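Local coordinates for protein Dot/Icm T4SS effector (PDB 6VVE) that is an effector kinase of Legionella pneumophila that binds ADP and manganese and is switched on by host inositol hexakisphosphate, at residues Arg222-Tyr234 and Ile256-Asp270. Residues are numbered along the deposited sequence; the frame is centred on the assembly and turned at random.
Sequences RKSLVYGKDQWLY and IEKWYENNRDESLSD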
ATOM      1  N   ARG A 222     -13.282  -7.537 -13.086  1.00 17.19           N
ATOM      2  CA  ARG A 222     -12.522  -8.779 -13.179  1.00 14.35           C
ATOM      3  C   ARG A 222     -11.101  -8.523 -13.672  1.00 12.34           C
ATOM      4  O   ARG A 222     -10.144  -9.128 -13.178  1.00 10.31           O
ATOM      5  CB  ARG A 222     -13.240  -9.764 -14.104  1.00 15.55           C
ATOM      6  CG  ARG A 222     -14.472 -10.425 -13.490  1.00 17.96           C
ATOM      7  CD  ARG A 222     -15.035 -11.486 -14.436  1.00 23.86           C
ATOM      8  NE  ARG A 222     -15.855 -10.901 -15.486  1.00 31.57           N
ATOM      9  CZ  ARG A 222     -16.128 -11.491 -16.645  1.00 39.04           C
ATOM     10  NH1 ARG A 222     -15.633 -12.692 -16.914  1.00 39.03           N
ATOM     11  NH2 ARG A 222     -16.888 -10.871 -17.540  1.00 43.61           N
ATOM     12  N   LYS A 223     -10.940  -7.625 -14.644  1.00 12.04           N
ATOM     13  CA  LYS A 223      -9.600  -7.294 -15.112  1.00 14.68           C
ATOM     14  C   LYS A 223      -8.812  -6.561 -14.034  1.00 12.72           C
ATOM     15  O   LYS A 223      -7.620  -6.822 -13.847  1.00 10.13           O
ATOM     16  CB  LYS A 223      -9.677  -6.460 -16.385  1.00 20.37           C
ATOM     17  CG  LYS A 223     -10.194  -7.231 -17.587  1.00 34.42           C
ATOM     18  CD  LYS A 223     -10.391  -6.320 -18.795  1.00 44.74           C
ATOM     19  CE  LYS A 223     -10.795  -7.118 -20.035  1.00 51.29           C
ATOM     20  NZ  LYS A 223     -11.125  -6.228 -21.189  1.00 52.42           N
ATOM     21  N   SER A 224      -9.465  -5.656 -13.304  1.00 10.65           N
ATOM     22  CA  SER A 224      -8.781  -4.927 -12.238  1.00 14.72           C
ATOM     23  C   SER A 224      -8.268  -5.872 -11.164  1.00 10.20           C
ATOM     24  O   SER A 224      -7.168  -5.673 -10.625  1.00 14.29           O
ATOM     25  CB  SER A 224      -9.721  -3.886 -11.622  1.00 14.11           C
ATOM     26  OG  SER A 224      -9.985  -2.840 -12.543  1.00 15.15           O
ATOM     27  N   LEU A 225      -9.045  -6.915 -10.839  1.00 10.42           N
ATOM     28  CA  LEU A 225      -8.588  -7.891  -9.857  1.00 10.96           C
ATOM     29  C   LEU A 225      -7.350  -8.631 -10.354  1.00 11.77           C
ATOM     30  O   LEU A 225      -6.398  -8.848  -9.596  1.00  9.89           O
ATOM     31  CB  LEU A 225      -9.709  -8.885  -9.534  1.00 10.88           C
ATOM     32  CG  LEU A 225      -9.332 -10.067  -8.661  1.00 13.52           C
ATOM     33  CD1 LEU A 225      -8.773  -9.603  -7.317  1.00 18.18           C
ATOM     34  CD2 LEU A 225     -10.541 -10.986  -8.432  1.00 13.75           C
ATOM     35  N   VAL A 226      -7.345  -9.029 -11.627  1.00 13.18           N
ATOM     36  CA  VAL A 226      -6.189  -9.732 -12.178  1.00 12.49           C
ATOM     37  C   VAL A 226      -4.966  -8.822 -12.177  1.00 13.27           C
ATOM     38  O   VAL A 226      -3.865  -9.227 -11.772  1.00 14.89           O
ATOM     39  CB  VAL A 226      -6.508 -10.248 -13.589  1.00 15.59           C
ATOM     40  CG1 VAL A 226      -5.263 -10.841 -14.236  1.00 17.45           C
ATOM     41  CG2 VAL A 226      -7.624 -11.281 -13.526  1.00 19.04           C
ATOM     42  N   TYR A 227      -5.142  -7.575 -12.623  1.00  9.74           N
ATOM     43  CA  TYR A 227      -4.017  -6.645 -12.662  1.00 12.22           C
ATOM     44  C   TYR A 227      -3.513  -6.340 -11.252  1.00 13.39           C
ATOM     45  O   TYR A 227      -2.304  -6.178 -11.029  1.00 12.66           O
ATOM     46  CB  TYR A 227      -4.417  -5.354 -13.368  1.00 14.61           C
ATOM     47  CG  TYR A 227      -4.689  -5.488 -14.850  1.00 16.53           C
ATOM     48  CD1 TYR A 227      -4.069  -6.469 -15.613  1.00 17.18           C
ATOM     49  CD2 TYR A 227      -5.552  -4.612 -15.495  1.00 18.14           C
ATOM     50  CE1 TYR A 227      -4.307  -6.582 -16.966  1.00 20.73           C
ATOM     51  CE2 TYR A 227      -5.795  -4.715 -16.850  1.00 22.60           C
ATOM     52  CZ  TYR A 227      -5.169  -5.699 -17.584  1.00 23.45           C
ATOM     53  OH  TYR A 227      -5.418  -5.796 -18.942  1.00 26.10           O
ATOM     54  N   GLY A 228      -4.424  -6.271 -10.283  1.00 11.68           N
ATOM     55  CA  GLY A 228      -4.017  -5.965  -8.923  1.00 13.34           C
ATOM     56  C   GLY A 228      -3.205  -7.076  -8.288  1.00 13.63           C
ATOM     57  O   GLY A 228      -2.211  -6.811  -7.612  1.00 15.29           O
ATOM     58  N   LYS A 229      -3.612  -8.335  -8.502  1.00 12.32           N
ATOM     59  CA  LYS A 229      -2.888  -9.452  -7.909  1.00 15.73           C
ATOM     60  C   LYS A 229      -1.479  -9.586  -8.476  1.00 17.38           C
ATOM     61  O   LYS A 229      -0.594 -10.115  -7.792  1.00  9.99           O
ATOM     62  CB  LYS A 229      -3.666 -10.750  -8.116  1.00 28.13           C
ATOM     63  CG  LYS A 229      -4.895 -10.878  -7.209  1.00 35.52           C
ATOM     64  CD  LYS A 229      -5.390 -12.315  -7.114  1.00 41.31           C
ATOM     65  CE  LYS A 229      -4.463 -13.184  -6.267  1.00 42.88           C
ATOM     66  NZ  LYS A 229      -4.415 -12.748  -4.841  1.00 39.98           N
ATOM     67  N   ASP A 230      -1.253  -9.128  -9.711  1.00 11.45           N
ATOM     68  CA  ASP A 230       0.063  -9.155 -10.337  1.00 10.56           C
ATOM     69  C   ASP A 230       0.735  -7.792 -10.317  1.00  9.95           C
ATOM     70  O   ASP A 230       1.758  -7.601 -10.979  1.00 11.26           O
ATOM     71  CB  ASP A 230      -0.043  -9.661 -11.783  1.00 10.19           C
ATOM     72  CG  ASP A 230      -0.516 -11.117 -11.855  1.00 15.92           C
ATOM     73  OD1 ASP A 230      -0.449 -11.817 -10.814  1.00 12.44           O
ATOM     74  OD2 ASP A 230      -0.954 -11.552 -12.945  1.00 13.98           O
ATOM     75  N   GLN A 231       0.172  -6.838  -9.579  1.00 10.29           N
ATOM     76  CA  GLN A 231       0.723  -5.490  -9.514  1.00 12.03           C
ATOM     77  C   GLN A 231       2.212  -5.515  -9.210  1.00  9.73           C
ATOM     78  O   GLN A 231       3.012  -4.868  -9.901  1.00  9.63           O
ATOM     79  CB  GLN A 231      -0.040  -4.705  -8.439  1.00 18.14           C
ATOM     80  CG  GLN A 231       0.177  -3.225  -8.418  1.00 24.13           C
ATOM     81  CD  GLN A 231      -0.742  -2.547  -7.422  1.00 27.86           C
ATOM     82  OE1 GLN A 231      -0.641  -2.769  -6.215  1.00 12.88           O
ATOM     83  NE2 GLN A 231      -1.667  -1.750  -7.927  1.00 12.49           N
ATOM     84  N   TRP A 232       2.596  -6.254  -8.168  1.00 10.31           N
ATOM     85  CA  TRP A 232       3.993  -6.317  -7.752  1.00 19.09           C
ATOM     86  C   TRP A 232       4.909  -6.680  -8.915  1.00 15.26           C
ATOM     87  O   TRP A 232       6.038  -6.178  -9.011  1.00  9.79           O
ATOM     88  CB  TRP A 232       4.146  -7.353  -6.631  1.00 11.40           C
ATOM     89  CG  TRP A 232       3.803  -8.733  -7.096  1.00 11.49           C
ATOM     90  CD1 TRP A 232       2.561  -9.300  -7.134  1.00 11.81           C
ATOM     91  CD2 TRP A 232       4.709  -9.718  -7.599  1.00 11.53           C
ATOM     92  NE1 TRP A 232       2.640 -10.582  -7.638  1.00 14.41           N
ATOM     93  CE2 TRP A 232       3.951 -10.858  -7.928  1.00 11.85           C
ATOM     94  CE3 TRP A 232       6.087  -9.743  -7.818  1.00 11.56           C
ATOM     95  CZ2 TRP A 232       4.531 -12.016  -8.442  1.00 12.64           C
ATOM     96  CZ3 TRP A 232       6.664 -10.902  -8.329  1.00 11.94           C
ATOM     97  CH2 TRP A 232       5.886 -12.015  -8.638  1.00 12.24           C
ATOM     98  N   LEU A 233       4.443  -7.557  -9.807  1.00 13.56           N
ATOM     99  CA  LEU A 233       5.278  -7.995 -10.921  1.00  9.25           C
ATOM    100  C   LEU A 233       5.490  -6.873 -11.924  1.00  8.72           C
ATOM    101  O   LEU A 233       6.592  -6.736 -12.484  1.00  8.78           O
ATOM    102  CB  LEU A 233       4.639  -9.204 -11.596  1.00 10.57           C
ATOM    103  CG  LEU A 233       5.402  -9.871 -12.735  1.00 13.21           C
ATOM    104  CD1 LEU A 233       6.668 -10.527 -12.225  1.00 10.09           C
ATOM    105  CD2 LEU A 233       4.505 -10.894 -13.445  1.00 13.18           C
ATOM    106  N   TYR A 234       4.451  -6.062 -12.167  1.00  9.32           N
ATOM    107  CA  TYR A 234       4.583  -4.966 -13.125  1.00  9.10           C
ATOM    108  C   TYR A 234       5.616  -3.948 -12.650  1.00  9.30           C
ATOM    109  O   TYR A 234       6.442  -3.468 -13.440  1.00 12.14           O
ATOM    110  CB  TYR A 234       3.242  -4.263 -13.329  1.00  9.13           C
ATOM    111  CG  TYR A 234       2.066  -5.159 -13.650  1.00  9.22           C
ATOM    112  CD1 TYR A 234       2.246  -6.439 -14.163  1.00 10.52           C
ATOM    113  CD2 TYR A 234       0.764  -4.703 -13.472  1.00 11.20           C
ATOM    114  CE1 TYR A 234       1.170  -7.251 -14.449  1.00 13.64           C
ATOM    115  CE2 TYR A 234      -0.325  -5.502 -13.774  1.00 10.87           C
ATOM    116  CZ  TYR A 234      -0.118  -6.778 -14.246  1.00 13.22           C
ATOM    117  OH  TYR A 234      -1.207  -7.564 -14.526  1.00 13.19           O
ATOM    118  N   ILE A 256       2.911 -11.785 -20.982  1.00 11.61           N
ATOM    119  CA  ILE A 256       1.935 -11.660 -19.906  1.00 13.83           C
ATOM    120  C   ILE A 256       0.556 -11.333 -20.471  1.00 14.56           C
ATOM    121  O   ILE A 256      -0.453 -11.935 -20.083  1.00 11.44           O
ATOM    122  CB  ILE A 256       2.396 -10.596 -18.894  1.00 18.33           C
ATOM    123  CG1 ILE A 256       3.619 -11.103 -18.137  1.00 18.46           C
ATOM    124  CG2 ILE A 256       1.260 -10.235 -17.944  1.00 24.03           C
ATOM    125  CD1 ILE A 256       4.153 -10.109 -17.109  1.00 21.87           C
ATOM    126  N   GLU A 257       0.492 -10.368 -21.388  1.00 14.19           N
ATOM    127  CA  GLU A 257      -0.784 -10.012 -21.997  1.00 16.30           C
ATOM    128  C   GLU A 257      -1.390 -11.198 -22.731  1.00 16.02           C
ATOM    129  O   GLU A 257      -2.585 -11.475 -22.600  1.00 17.36           O
ATOM    130  CB  GLU A 257      -0.600  -8.830 -22.946  1.00 15.80           C
ATOM    131  CG  GLU A 257      -0.299  -7.523 -22.239  1.00 16.71           C
ATOM    132  CD  GLU A 257      -1.504  -6.969 -21.503  1.00 18.24           C
ATOM    133  OE1 GLU A 257      -2.604  -7.536 -21.659  1.00 22.32           O
ATOM    134  OE2 GLU A 257      -1.352  -5.967 -20.772  1.00 20.68           O
ATOM    135  N   LYS A 258      -0.577 -11.908 -23.517  1.00 14.90           N
ATOM    136  CA  LYS A 258      -1.078 -13.081 -24.218  1.00 19.21           C
ATOM    137  C   LYS A 258      -1.574 -14.129 -23.234  1.00 16.86           C
ATOM    138  O   LYS A 258      -2.512 -14.868 -23.539  1.00 17.21           O
ATOM    139  CB  LYS A 258       0.010 -13.670 -25.111  1.00 27.39           C
ATOM    140  CG  LYS A 258      -0.519 -14.617 -26.181  1.00 39.96           C
ATOM    141  CD  LYS A 258       0.614 -15.298 -26.933  1.00 50.37           C
ATOM    142  CE  LYS A 258       0.114 -15.967 -28.213  1.00 55.26           C
ATOM    143  NZ  LYS A 258      -1.120 -16.772 -27.994  1.00 53.74           N
ATOM    144  N   TRP A 259      -0.949 -14.214 -22.058  1.00 17.36           N
ATOM    145  CA  TRP A 259      -1.384 -15.173 -21.052  1.00 16.99           C
ATOM    146  C   TRP A 259      -2.760 -14.801 -20.513  1.00 14.77           C
ATOM    147  O   TRP A 259      -3.651 -15.653 -20.420  1.00 15.83           O
ATOM    148  CB  TRP A 259      -0.353 -15.245 -19.920  1.00 19.10           C
ATOM    149  CG  TRP A 259      -0.536 -16.423 -19.012  1.00 20.57           C
ATOM    150  CD1 TRP A 259      -0.021 -17.669 -19.183  1.00 15.64           C
ATOM    151  CD2 TRP A 259      -1.273 -16.456 -17.783  1.00 17.82           C
ATOM    152  NE1 TRP A 259      -0.400 -18.484 -18.145  1.00 16.33           N
ATOM    153  CE2 TRP A 259      -1.165 -17.762 -17.268  1.00 15.97           C
ATOM    154  CE3 TRP A 259      -2.007 -15.508 -17.067  1.00 15.48           C
ATOM    155  CZ2 TRP A 259      -1.777 -18.154 -16.073  1.00 16.38           C
ATOM    156  CZ3 TRP A 259      -2.615 -15.896 -15.880  1.00 17.12           C
ATOM    157  CH2 TRP A 259      -2.491 -17.208 -15.396  1.00 15.85           C
ATOM    158  N   TYR A 260      -2.946 -13.527 -20.145  1.00 14.31           N
ATOM    159  CA  TYR A 260      -4.243 -13.081 -19.641  1.00 16.64           C
ATOM    160  C   TYR A 260      -5.341 -13.363 -20.663  1.00 19.04           C
ATOM    161  O   TYR A 260      -6.416 -13.871 -20.323  1.00 20.54           O
ATOM    162  CB  TYR A 260      -4.204 -11.583 -19.318  1.00 15.96           C
ATOM    163  CG  TYR A 260      -3.305 -11.190 -18.162  1.00 13.87           C
ATOM    164  CD1 TYR A 260      -3.134 -12.029 -17.067  1.00 15.14           C
ATOM    165  CD2 TYR A 260      -2.642  -9.983 -18.164  1.00 12.01           C
ATOM    166  CE1 TYR A 260      -2.315 -11.668 -16.014  1.00 14.55           C
ATOM    167  CE2 TYR A 260      -1.817  -9.605 -17.106  1.00 14.24           C
ATOM    168  CZ  TYR A 260      -1.663 -10.457 -16.036  1.00 14.01           C
ATOM    169  OH  TYR A 260      -0.844 -10.087 -14.995  1.00 14.99           O
ATOM    170  N   GLU A 261      -5.081 -13.040 -21.933  1.00 18.96           N
ATOM    171  CA  GLU A 261      -6.098 -13.218 -22.962  1.00 27.44           C
ATOM    172  C   GLU A 261      -6.512 -14.672 -23.088  1.00 17.96           C
ATOM    173  O   GLU A 261      -7.662 -14.960 -23.450  1.00 19.40           O
ATOM    174  CB  GLU A 261      -5.586 -12.697 -24.304  1.00 37.16           C
ATOM    175  CG  GLU A 261      -5.300 -11.198 -24.317  1.00 45.16           C
ATOM    176  CD  GLU A 261      -4.608 -10.743 -25.589  1.00 49.48           C
ATOM    177  OE1 GLU A 261      -4.542 -11.541 -26.551  1.00 51.83           O
ATOM    178  OE2 GLU A 261      -4.126  -9.588 -25.626  1.00 50.16           O
ATOM    179  N   ASN A 262      -5.599 -15.603 -22.796  1.00 17.67           N
ATOM    180  CA  ASN A 262      -5.864 -17.027 -22.985  1.00 19.06           C
ATOM    181  C   ASN A 262      -6.067 -17.778 -21.679  1.00 19.22           C
ATOM    182  O   ASN A 262      -6.366 -18.977 -21.712  1.00 20.60           O
ATOM    183  CB  ASN A 262      -4.725 -17.671 -23.780  1.00 33.41           C
ATOM    184  CG  ASN A 262      -4.691 -17.205 -25.226  1.00 31.16           C
ATOM    185  OD1 ASN A 262      -5.426 -17.714 -26.067  1.00 30.81           O
ATOM    186  ND2 ASN A 262      -3.844 -16.221 -25.514  1.00 30.59           N
ATOM    187  N   ASN A 263      -5.926 -17.111 -20.529  1.00 18.09           N
ATOM    188  CA  ASN A 263      -6.210 -17.702 -19.209  1.00 20.39           C
ATOM    189  C   ASN A 263      -7.121 -16.710 -18.477  1.00 21.92           C
ATOM    190  O   ASN A 263      -6.657 -15.925 -17.643  1.00 20.25           O
ATOM    191  CB  ASN A 263      -4.927 -17.982 -18.435  1.00 17.66           C
ATOM    192  CG  ASN A 263      -3.987 -18.925 -19.178  1.00 19.53           C
ATOM    193  OD1 ASN A 263      -4.001 -20.139 -18.961  1.00 20.94           O
ATOM    194  ND2 ASN A 263      -3.166 -18.367 -20.066  1.00 17.24           N
ATOM    195  N   ARG A 264      -8.411 -16.732 -18.815  1.00 24.22           N
ATOM    196  CA  ARG A 264      -9.323 -15.698 -18.348  1.00 31.26           C
ATOM    197  C   ARG A 264      -9.542 -15.787 -16.843  1.00 31.73           C
ATOM    198  O   ARG A 264      -9.642 -16.879 -16.277  1.00 21.09           O
ATOM    199  CB  ARG A 264     -10.666 -15.809 -19.068  1.00 38.04           C
ATOM    200  CG  ARG A 264     -10.625 -15.474 -20.547  1.00 44.67           C
ATOM    201  CD  ARG A 264     -12.030 -15.455 -21.135  1.00 56.13           C
ATOM    202  NE  ARG A 264     -12.031 -15.173 -22.570  1.00 63.80           N
ATOM    203  CZ  ARG A 264     -13.128 -15.107 -23.320  1.00 69.83           C
ATOM    204  NH1 ARG A 264     -14.322 -15.300 -22.774  1.00 72.99           N
ATOM    205  NH2 ARG A 264     -13.030 -14.848 -24.617  1.00 70.67           N
ATOM    206  N   ASP A 265      -9.650 -14.622 -16.203  1.00 31.94           N
ATOM    207  CA  ASP A 265      -9.951 -14.523 -14.774  1.00 29.47           C
ATOM    208  C   ASP A 265      -8.912 -15.261 -13.933  1.00 26.40           C
ATOM    209  O   ASP A 265      -9.237 -15.894 -12.927  1.00 28.90           O
ATOM    210  CB  ASP A 265     -11.359 -15.042 -14.475  1.00 30.66           C
ATOM    211  CG  ASP A 265     -12.440 -14.191 -15.118  1.00 38.68           C
ATOM    212  OD1 ASP A 265     -12.281 -12.954 -15.135  1.00 39.61           O
ATOM    213  OD2 ASP A 265     -13.430 -14.756 -15.619  1.00 43.14           O
ATOM    214  N   GLU A 266      -7.654 -15.180 -14.350  1.00 23.79           N
ATOM    215  CA  GLU A 266      -6.553 -15.798 -13.629  1.00 24.94           C
ATOM    216  C   GLU A 266      -5.363 -14.848 -13.620  1.00 22.38           C
ATOM    217  O   GLU A 266      -5.134 -14.098 -14.577  1.00 19.24           O
ATOM    218  CB  GLU A 266      -6.136 -17.135 -14.254  1.00 29.68           C
ATOM    219  CG  GLU A 266      -7.120 -18.266 -14.005  1.00 39.98           C
ATOM    220  CD  GLU A 266      -6.621 -19.595 -14.533  1.00 49.38           C
ATOM    221  OE1 GLU A 266      -5.756 -19.595 -15.431  1.00 51.23           O
ATOM    222  OE2 GLU A 266      -7.098 -20.644 -14.048  1.00 54.58           O
ATOM    223  N   SER A 267      -4.602 -14.894 -12.531  1.00 24.50           N
ATOM    224  CA  SER A 267      -3.413 -14.078 -12.357  1.00 21.69           C
ATOM    225  C   SER A 267      -2.176 -14.965 -12.366  1.00 20.71           C
ATOM    226  O   SER A 267      -2.240 -16.153 -12.035  1.00 18.58           O
ATOM    227  CB  SER A 267      -3.475 -13.289 -11.048  1.00 23.21           C
ATOM    228  OG  SER A 267      -3.539 -14.160  -9.919  1.00 27.38           O
ATOM    229  N   LEU A 268      -1.047 -14.378 -12.764  1.00 18.96           N
ATOM    230  CA  LEU A 268       0.202 -15.120 -12.774  1.00 17.88           C
ATOM    231  C   LEU A 268       0.602 -15.547 -11.371  1.00 19.34           C
ATOM    232  O   LEU A 268       1.187 -16.624 -11.192  1.00 18.09           O
ATOM    233  CB  LEU A 268       1.309 -14.279 -13.404  1.00 22.95           C
ATOM    234  CG  LEU A 268       1.079 -13.859 -14.853  1.00 29.95           C
ATOM    235  CD1 LEU A 268       2.104 -12.824 -15.282  1.00 31.38           C
ATOM    236  CD2 LEU A 268       1.133 -15.066 -15.773  1.00 37.74           C
ATOM    237  N   SER A 269       0.283 -14.727 -10.363  1.00 16.59           N
ATOM    238  CA  SER A 269       0.692 -15.038  -8.995  1.00 19.76           C
ATOM    239  C   SER A 269       0.003 -16.288  -8.466  1.00 20.50           C
ATOM    240  O   SER A 269       0.581 -17.009  -7.643  1.00 20.71           O
ATOM    241  CB  SER A 269       0.408 -13.844  -8.081  1.00 17.17           C
ATOM    242  OG  SER A 269       1.131 -12.698  -8.518  1.00 16.77           O
ATOM    243  N   ASP A 270      -1.217 -16.567  -8.924  1.00 25.26           N
ATOM    244  CA  ASP A 270      -1.916 -17.788  -8.545  1.00 29.60           C
ATOM    245  C   ASP A 270      -1.368 -19.024  -9.250  1.00 31.80           C
ATOM    246  O   ASP A 270      -1.878 -20.127  -9.017  1.00 31.00           O
ATOM    247  CB  ASP A 270      -3.411 -17.659  -8.845  1.00 37.54           C
ATOM    248  CG  ASP A 270      -4.106 -16.650  -7.947  1.00 43.58           C
ATOM    249  OD1 ASP A 270      -3.743 -16.559  -6.755  1.00 47.83           O
ATOM    250  OD2 ASP A 270      -5.020 -15.948  -8.438  1.00 45.45           O
TER
HETATM  251  O   HOH W   1     -10.933 -11.924 -12.351  1.00 14.71           O
HETATM  252  O   HOH W   2      -3.386  -4.241 -20.210  1.00 21.45           O
HETATM  253  O   HOH W   3      -3.502 -15.509  -4.542  1.00 39.40           O
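Asp230, buried at the break between helices 219-229 and 231-239, turns its carboxylate into the chain that follows helix 253-262, and three donors hold it. OD1 takes the backbone N of Ser269 at 3.0 Å, tilted out of the carboxylate plane, and Ser269 OG lies close by. OD2 accepts twice: Leu268 N on its syn lone pair and, on the anti one, Tyr260 OH at a short 2.5 Å. The carboxylate and the Tyr260 ring are nearly coplanar (16°), and these donors probably keep Asp230 ionised.

Tyrosine suits position 260 because its hydroxyl gives to Asp230 while receiving from Tyr234 OH at 2.6 Å, forming a relay of phenols that ends on the acid. With CG of Tyr260 anti to its carbonyl carbon (chi1 -67°), the ring lies against helix 219-229: Val226 CG1 sits over its face in a CH-pi contact, 4.0 Å from the centroid, and Tyr227 turns an edge toward it. Beside the acid, Trp232 NE1 donates to Ser269 OG, which lies nearly in the indole plane, at 2.7 Å. Leucine is apt at 233, where CD2 meets Ile256 CD1 tip to tip and also touches Leu268 CD1.

Toward solvent the grip slackens. Arg222 and the exposed Asp265, in a type II turn, share one long salt bridge (NH1 to OD2, 3.3 Å), while a water joins Arg222 O to Asp265 OD1. The bent chain of Lys229 passes Ser267 and crosses Asp270 at about a right angle, but its ammonium bonds to Asn173 O.

Outside the ADP pocket, the end of helix 253-262 and the chain after it thus pack on the junction of helices 219-229 and 231-239; helix 159-174 meets Trp232 and Ser269, helix 272-280 covers Leu233 and Leu268, and strand 177-178 touches Leu225 and Gln231.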